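Local coordinates for protein glutathione peroxidase-like peroxiredoxin HYR1 (Saccharomyces cerevisiae, PDB 3CMI) that reduces hydroperoxides with thioredoxin and senses hydroperoxide stress, oxidizing the transcription activator YAP1 to switch on the oxidative stress response, at residues Leu53-Lys58 / Gly95-Pro99; Cys72-Gly76 / Ile131-Phe135. All coordinates share one frame. Residues are numbered along the deposited sequence.

Interaction 1 (Leu53-Lys58 / Gly95-Pro99); sequences LEALYK and GVTFP
The carboxylate of E54 holds the loop 95-99 with two hydrogen bonds. T97 N donates to E54 OE2 at 2.8 Å, and T97 OG1 donates to E54 OE1 at 2.6 Å. K58, one helical turn on, puts NZ 3.2 Å from E54 OE1, a salt bridge with a weak hydrogen bond. E54 reaches across with chi1 t and chi2 p, and T97 has chi1 p. Segment 53-58 is regular helix. The loop is extended at V96, bends at T97 (phi/psi -117/0) and extends again at F98. The nearest CA pairs are E54-V96 (5.7 Å) and Y57-F98 (6.9 Å). Y57 (chi1 t) and F98 (chi1 p) form an edge-to-face pair. The edge of F98 meets the face of Y57, with centroids 5.7 Å apart and planes at 73°. F98 CB also sits 3.5 Å above the Y57 ring centroid, a CH-pi contact. L53 CB lies 3.8 Å from F98 CE2. Both aromatic side chains also touch I67 on strand 65-72, so the loop packs against a helix and strand of the thioredoxin-like fold. The chemistry implies an exposed charged side, where three donors serve one carboxylate, backed by an apolar side facing the sheet.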
loop_
_atom_site.group_PDB
_atom_site.type_symbol
_atom_site.label_atom_id
_atom_site.label_comp_id
_atom_site.label_asym_id
_atom_site.label_seq_id
_atom_site.Cartn_x
_atom_site.Cartn_y
_atom_site.Cartn_z
ATOM N N LEU A 53 -8.155 -4.635 6.973
ATOM C CA LEU A 53 -7.721 -4.515 5.582
ATOM C C LEU A 53 -8.530 -5.427 4.671
ATOM O O LEU A 53 -8.987 -5.002 3.610
ATOM C CB LEU A 53 -6.229 -4.832 5.447
ATOM C CG LEU A 53 -5.243 -3.810 6.017
ATOM C CD1 LEU A 53 -3.874 -4.444 6.170
ATOM C CD2 LEU A 53 -5.181 -2.548 5.157
ATOM N N GLU A 54 -8.699 -6.678 5.098
ATOM C CA GLU A 54 -9.484 -7.668 4.362
ATOM C C GLU A 54 -10.936 -7.221 4.185
ATOM O O GLU A 54 -11.518 -7.410 3.114
ATOM C CB GLU A 54 -9.406 -9.033 5.056
ATOM C CG GLU A 54 -10.126 -10.191 4.338
ATOM C CD GLU A 54 -9.557 -10.525 2.960
ATOM O OE1 GLU A 54 -10.196 -11.322 2.250
ATOM O OE2 GLU A 54 -8.487 -10.004 2.577
ATOM N N ALA A 55 -11.505 -6.612 5.228
ATOM C CA ALA A 55 -12.862 -6.079 5.174
ATOM C C ALA A 55 -12.973 -4.961 4.135
ATOM O O ALA A 55 -13.939 -4.906 3.380
ATOM C CB ALA A 55 -13.315 -5.589 6.557
ATOM N N LEU A 56 -11.975 -4.079 4.102
ATOM C CA LEU A 56 -11.908 -3.007 3.110
ATOM C C LEU A 56 -11.862 -3.588 1.700
ATOM O O LEU A 56 -12.611 -3.164 0.814
ATOM C CB LEU A 56 -10.667 -2.144 3.358
ATOM C CG LEU A 56 -10.592 -0.734 2.769
ATOM C CD1 LEU A 56 -11.604 0.198 3.440
ATOM C CD2 LEU A 56 -9.174 -0.193 2.919
ATOM N N TYR A 57 -10.996 -4.581 1.514
ATOM C CA TYR A 57 -10.817 -5.238 0.227
ATOM C C TYR A 57 -12.093 -5.932 -0.231
ATOM O O TYR A 57 -12.534 -5.727 -1.360
ATOM C CB TYR A 57 -9.654 -6.234 0.295
ATOM C CG TYR A 57 -9.371 -6.974 -0.996
ATOM C CD1 TYR A 57 -8.961 -6.290 -2.146
ATOM C CD2 TYR A 57 -9.481 -8.365 -1.060
ATOM C CE1 TYR A 57 -8.685 -6.973 -3.328
ATOM C CE2 TYR A 57 -9.215 -9.052 -2.240
ATOM C CZ TYR A 57 -8.821 -8.351 -3.368
ATOM O OH TYR A 57 -8.550 -9.034 -4.535
ATOM N N LYS A 58 -12.678 -6.747 0.644
ATOM C CA LYS A 58 -13.941 -7.428 0.345
ATOM C C LYS A 58 -15.032 -6.432 -0.053
ATOM O O LYS A 58 -15.775 -6.650 -1.013
ATOM C CB LYS A 58 -14.407 -8.255 1.546
ATOM C CG LYS A 58 -13.549 -9.473 1.835
ATOM C CD LYS A 58 -14.245 -10.400 2.820
ATOM C CE LYS A 58 -13.415 -11.646 3.100
ATOM N NZ LYS A 58 -13.157 -12.468 1.874
ATOM N N GLY A 95 -3.653 -14.606 5.938
ATOM C CA GLY A 95 -5.088 -14.896 6.022
ATOM C C GLY A 95 -5.963 -13.903 5.275
ATOM O O GLY A 95 -7.163 -13.793 5.542
ATOM N N VAL A 96 -5.354 -13.184 4.336
ATOM C CA VAL A 96 -6.048 -12.189 3.518
ATOM C C VAL A 96 -6.167 -12.694 2.076
ATOM O O VAL A 96 -5.550 -13.704 1.717
ATOM C CB VAL A 96 -5.324 -10.814 3.561
ATOM C CG1 VAL A 96 -5.273 -10.274 4.989
ATOM C CG2 VAL A 96 -3.915 -10.910 2.973
ATOM N N THR A 97 -6.958 -12.006 1.255
ATOM C CA THR A 97 -7.158 -12.433 -0.138
ATOM C C THR A 97 -6.663 -11.420 -1.177
ATOM O O THR A 97 -6.785 -11.649 -2.380
ATOM C CB THR A 97 -8.630 -12.786 -0.443
ATOM O OG1 THR A 97 -9.453 -11.642 -0.206
ATOM C CG2 THR A 97 -9.113 -13.960 0.417
ATOM N N PHE A 98 -6.115 -10.301 -0.715
ATOM C CA PHE A 98 -5.556 -9.304 -1.622
ATOM C C PHE A 98 -4.073 -9.589 -1.869
ATOM O O PHE A 98 -3.458 -10.317 -1.091
ATOM C CB PHE A 98 -5.786 -7.881 -1.088
ATOM C CG PHE A 98 -5.274 -7.651 0.308
ATOM C CD1 PHE A 98 -3.927 -7.366 0.540
ATOM C CD2 PHE A 98 -6.147 -7.677 1.390
ATOM C CE1 PHE A 98 -3.459 -7.134 1.832
ATOM C CE2 PHE A 98 -5.687 -7.447 2.683
ATOM C CZ PHE A 98 -4.338 -7.175 2.905
ATOM N N PRO A 99 -3.495 -9.034 -2.957
ATOM C CA PRO A 99 -2.099 -9.358 -3.297
ATOM C C PRO A 99 -1.080 -9.061 -2.193
ATOM O O PRO A 99 -0.999 -7.935 -1.695
ATOM C CB PRO A 99 -1.825 -8.491 -4.533
ATOM C CG PRO A 99 -3.171 -8.277 -5.133
ATOM C CD PRO A 99 -4.085 -8.118 -3.952
#

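Interaction 2 (Cys72-Gly76 / Ile131-Phe135)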
loop_
_atom_site.group_PDB
_atom_site.type_symbol
_atom_site.label_atom_id
_atom_site.label_comp_id
_atom_site.label_asym_id
_atom_site.label_seq_id
_atom_site.Cartn_x
_atom_site.Cartn_y
_atom_site.Cartn_z
ATOM N N CYS A 72 7.457 -6.767 5.711
ATOM C CA CYS A 72 8.685 -6.084 6.093
ATOM C C CYS A 72 9.000 -6.443 7.537
ATOM O O CYS A 72 8.098 -6.509 8.375
ATOM C CB CYS A 72 8.510 -4.567 5.950
ATOM S SG CYS A 72 9.970 -3.590 6.341
ATOM N N ASN A 73 10.277 -6.671 7.825
ATOM C CA ASN A 73 10.703 -7.061 9.167
ATOM C C ASN A 73 11.495 -5.977 9.913
ATOM O O ASN A 73 12.152 -6.259 10.913
ATOM C CB ASN A 73 11.496 -8.373 9.104
ATOM C CG ASN A 73 11.604 -9.061 10.453
ATOM O OD1 ASN A 73 12.675 -9.542 10.830
ATOM N ND2 ASN A 73 10.499 -9.105 11.191
ATOM N N GLN A 74 11.398 -4.735 9.444
ATOM C CA GLN A 74 12.205 -3.632 9.991
ATOM C C GLN A 74 11.655 -2.984 11.272
ATOM O O GLN A 74 12.281 -2.071 11.826
ATOM C CB GLN A 74 12.441 -2.562 8.917
ATOM C CG GLN A 74 13.501 -2.941 7.891
ATOM C CD GLN A 74 13.660 -1.909 6.794
ATOM O OE1 GLN A 74 12.704 -1.576 6.102
ATOM N NE2 GLN A 74 14.877 -1.410 6.619
ATOM N N PHE A 75 10.502 -3.450 11.745
ATOM C CA PHE A 75 9.854 -2.847 12.913
ATOM C C PHE A 75 9.544 -3.885 13.997
ATOM O O PHE A 75 8.386 -4.188 14.282
ATOM C CB PHE A 75 8.593 -2.064 12.496
ATOM C CG PHE A 75 8.799 -1.172 11.297
ATOM C CD1 PHE A 75 9.491 0.034 11.416
ATOM C CD2 PHE A 75 8.312 -1.541 10.049
ATOM C CE1 PHE A 75 9.693 0.857 10.307
ATOM C CE2 PHE A 75 8.506 -0.728 8.934
ATOM C CZ PHE A 75 9.201 0.475 9.064
ATOM N N GLY A 76 10.599 -4.429 14.595
ATOM C CA GLY A 76 10.467 -5.419 15.660
ATOM C C GLY A 76 11.045 -4.930 16.973
ATOM O O GLY A 76 12.223 -4.578 17.051
ATOM N N ILE A 131 9.340 5.209 6.602
ATOM C CA ILE A 131 8.180 4.578 7.223
ATOM C C ILE A 131 8.468 4.410 8.710
ATOM O O ILE A 131 9.535 3.920 9.088
ATOM C CB ILE A 131 7.876 3.199 6.576
ATOM C CG1 ILE A 131 7.742 3.320 5.042
ATOM C CG2 ILE A 131 6.638 2.547 7.217
ATOM C CD1 ILE A 131 6.635 4.286 4.546
ATOM N N LYS A 132 7.523 4.828 9.545
ATOM C CA LYS A 132 7.728 4.853 10.998
ATOM C C LYS A 132 7.486 3.496 11.658
ATOM O O LYS A 132 8.251 3.089 12.536
ATOM C CB LYS A 132 6.856 5.932 11.663
ATOM C CG LYS A 132 7.515 7.304 11.804
ATOM C CD LYS A 132 7.539 8.075 10.482
ATOM C CE LYS A 132 8.274 9.411 10.611
ATOM N NZ LYS A 132 7.448 10.471 11.269
ATOM N N TRP A 133 6.420 2.810 11.246
ATOM C CA TRP A 133 6.079 1.512 11.825
ATOM C C TRP A 133 5.275 0.643 10.859
ATOM O O TRP A 133 4.990 1.051 9.731
ATOM C CB TRP A 133 5.329 1.692 13.157
ATOM C CG TRP A 133 5.757 0.706 14.214
ATOM C CD1 TRP A 133 6.962 0.677 14.871
ATOM C CD2 TRP A 133 4.993 -0.389 14.733
ATOM N NE1 TRP A 133 6.991 -0.370 15.763
ATOM C CE2 TRP A 133 5.796 -1.040 15.700
ATOM C CE3 TRP A 133 3.706 -0.884 14.478
ATOM C CZ2 TRP A 133 5.354 -2.162 16.412
ATOM C CZ3 TRP A 133 3.266 -2.003 15.186
ATOM C CH2 TRP A 133 4.089 -2.628 16.142
ATOM N N ASN A 134 4.929 -0.561 11.303
ATOM C CA ASN A 134 4.039 -1.450 10.555
ATOM C C ASN A 134 2.734 -0.767 10.160
ATOM O O ASN A 134 2.228 0.080 10.897
ATOM C CB ASN A 134 3.722 -2.692 11.386
ATOM C CG ASN A 134 4.931 -3.575 11.606
ATOM O OD1 ASN A 134 5.698 -3.841 10.679
ATOM N ND2 ASN A 134 5.101 -4.045 12.837
ATOM N N PHE A 135 2.205 -1.133 8.992
ATOM C CA PHE A 135 0.856 -0.724 8.548
ATOM C C PHE A 135 0.676 0.762 8.220
ATOM O O PHE A 135 -0.411 1.316 8.394
ATOM C CB PHE A 135 -0.232 -1.205 9.528
ATOM C CG PHE A 135 -0.181 -2.677 9.812
ATOM C CD1 PHE A 135 -0.627 -3.597 8.868
ATOM C CD2 PHE A 135 0.313 -3.144 11.024
ATOM C CE1 PHE A 135 -0.575 -4.967 9.127
ATOM C CE2 PHE A 135 0.369 -4.507 11.295
ATOM C CZ PHE A 135 -0.074 -5.422 10.345
#
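Neither segment is regular helix, and only C72, the end of strand 65-72, belongs to a strand. The backbones come closest at F75 and W133, whose CA atoms are 5.9 Å apart, and no hydrogen bond joins the segments. These are two sequence motifs of the glutathione peroxidase family, CNQFG and WNF, carried on loops of the thioredoxin-like fold. In relatives, the Gln of the first and the Trp and Asn of the second join the active-site cysteine in a catalytic tetrad. Q74, W133 and N134 hold the equivalent positions. Here the N134 side chain is about 10 Å from that of C44, and W133 is exposed, so the tetrad is probably not assembled. The Q74 side-chain amide bonds V106 N through OE1 and N107 O through NE2.

F75 supplies most of the contact. Its ring lies against the backbone of the other loop. W133 CA is over one face, 3.8 Å from the F75 ring centroid, in a CH-pi contact. In return F75 CB sits over the five-membered ring of W133, 4.1 Å from its centroid. The two ring planes are oblique, at 42°. F75 CZ touches I131 CG2 at 3.8 Å. N39 on strand 34-41 also meets F75. I131 O lies at the F75 ring edge, 3.3 Å from F75 CE1, and K132 O is 3.5 Å from F75 CE1. Also at the edge, N134 OD1 stands 3.5 Å from F75 CD2.

In the fold
The two contacts cross along the chain, and their centres are 19 Å apart. Their nearest atoms are about 4 Å apart without touching. Strand 65-72 connects them: the interaction 1 aromatics pack on I67, and interaction 2 begins at C72. Helix 47-60 also serves both, since it carries segment 53-58 and Y50, whose ring pairs edge-to-face with F135. Interaction 2 is the nearer to catalysis, with the N134 side chain about 10 Å from that of C44. G76 and G95 flank the unmodelled residues 77-94, and their CA atoms are 20.6 Å apart. C90, the inferred redox partner of C44, lies in that gap. Their disulfide is absent here.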